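Local coordinates for recombination protein recR (Deinococcus radiodurans, PDB 1VDD) that takes part in homologous recombinational DNA repair, binds DNA, may act with RecF and RecO, and forms a ring-shaped assembly, at the interface of chains A and B. Coordinates in Å, arbitrary orientation; residue numbers count along the deposited sequence, not the author numbering. Chains: chain A/B, Recombination protein recR.

The interface of chains A and B. Residues chain A 6, 9-10, 12-13; chain B 42-43, 46, 49.
The carboxylate of A:Glu13 and the guanidinium of B:Arg42 meet across the chains with their planes turned 62° apart, well away from parallel. They form a salt bridge, OE1 of the glutamate standing 3.4 Å from NE of the arginine, and the two side chains cross at about a right angle. On the guanidinium of A:Arg12, CA of A:Ser9 lies above one face, off centre, while its NE gives a hydrogen bond of 2.7 Å to OE2 of A:Glu13. The arginine N approaches this oxygen almost in line with the carboxylate C-O bond, yet the oxygen sits 32° off the guanidinium plane. One acid thus serves two arginines, one from each chain, and its charge probably eases the closeness of A:Arg12 NH2 and B:Arg42 NE, 4.7 Å apart. The bend of the glutamate at chi2 (-44°) brings its carboxylate over the aliphatic stem of B:Arg42, where CD comes to 3.8 Å from CG of the arginine. Were A:Glu13 replaced by an alanine, both arginines would probably lose their shared counter-charge, and the A:Arg12 guanidinium would be likelier to turn. The patch illustrates how helices pack where small residues meet: helix 5-15 of chain A lies against helix 37-53 of chain B, both largely in the helix-hairpin-helix region, as part of a two-fold interface likely to help build the RecR ring. The small B:Ala46 probably permits the close approach, its CB facing OG of A:Ser9 and its carbonyl O resting 3.6 Å from CG of A:Leu10. Farther along, the extended B:Glu49 lies beside A:Ser6, with its CG 3.8 Å from the serine CB.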
# COMPACT_ATOMS: atom_id res chain seq x y z
N SER A 6 -8.37 24.53 22.17
CA SER A 6 -9.21 23.34 22.36
C SER A 6 -8.99 22.39 21.18
O SER A 6 -8.93 21.18 21.35
CB SER A 6 -10.68 23.73 22.45
OG SER A 6 -11.13 24.35 21.25
N SER A 9 -5.57 21.06 21.30
CA SER A 9 -5.52 20.09 22.38
C SER A 9 -6.09 18.74 22.00
O SER A 9 -5.62 17.69 22.45
CB SER A 9 -6.26 20.63 23.59
OG SER A 9 -6.30 19.65 24.61
N LEU A 10 -7.13 18.75 21.17
CA LEU A 10 -7.76 17.51 20.75
C LEU A 10 -6.85 16.78 19.76
O LEU A 10 -6.68 15.57 19.85
CB LEU A 10 -9.11 17.79 20.08
CG LEU A 10 -10.30 16.92 20.47
CD1 LEU A 10 -11.39 17.11 19.43
CD2 LEU A 10 -9.91 15.47 20.55
N ARG A 12 -3.71 16.82 19.50
CA ARG A 12 -2.61 16.24 20.25
C ARG A 12 -3.04 14.92 20.87
O ARG A 12 -2.55 13.86 20.49
CB ARG A 12 -2.18 17.23 21.32
CG ARG A 12 -0.88 16.91 22.00
CD ARG A 12 -0.71 17.87 23.16
NE ARG A 12 -1.86 17.82 24.06
CZ ARG A 12 -2.07 18.68 25.06
NH1 ARG A 12 -1.20 19.66 25.29
NH2 ARG A 12 -3.15 18.55 25.83
N GLU A 13 -3.96 14.98 21.82
CA GLU A 13 -4.43 13.77 22.48
C GLU A 13 -4.87 12.66 21.49
O GLU A 13 -4.56 11.49 21.72
CB GLU A 13 -5.58 14.10 23.44
CG GLU A 13 -5.20 15.07 24.56
CD GLU A 13 -3.85 14.72 25.17
OE1 GLU A 13 -3.72 13.60 25.72
OE2 GLU A 13 -2.92 15.55 25.10
N ARG B 42 -7.40 13.29 30.13
CA ARG B 42 -7.00 14.35 29.21
C ARG B 42 -7.65 14.20 27.83
O ARG B 42 -7.91 15.18 27.14
CB ARG B 42 -5.49 14.37 29.10
CG ARG B 42 -4.91 15.71 28.73
CD ARG B 42 -3.49 15.87 29.24
NE ARG B 42 -2.54 14.91 28.68
CZ ARG B 42 -2.34 13.68 29.15
NH1 ARG B 42 -3.02 13.24 30.20
NH2 ARG B 42 -1.45 12.89 28.57
N LEU B 43 -7.93 12.96 27.45
CA LEU B 43 -8.57 12.69 26.17
C LEU B 43 -10.06 12.99 26.28
O LEU B 43 -10.67 13.54 25.36
CB LEU B 43 -8.38 11.22 25.78
CG LEU B 43 -8.39 10.73 24.32
CD1 LEU B 43 -9.03 9.37 24.27
CD2 LEU B 43 -9.16 11.66 23.42
N ALA B 46 -10.52 16.91 26.50
CA ALA B 46 -10.22 17.54 25.22
C ALA B 46 -11.40 17.39 24.27
O ALA B 46 -11.68 18.28 23.47
CB ALA B 46 -8.99 16.94 24.62
N GLU B 49 -14.17 19.71 25.88
CA GLU B 49 -13.74 21.09 25.78
C GLU B 49 -13.75 21.54 24.33
O GLU B 49 -13.87 22.71 24.04
CB GLU B 49 -12.34 21.25 26.38
CG GLU B 49 -11.58 22.50 25.94
CD GLU B 49 -10.21 22.62 26.61
OE1 GLU B 49 -9.31 23.30 26.06
OE2 GLU B 49 -10.03 22.03 27.71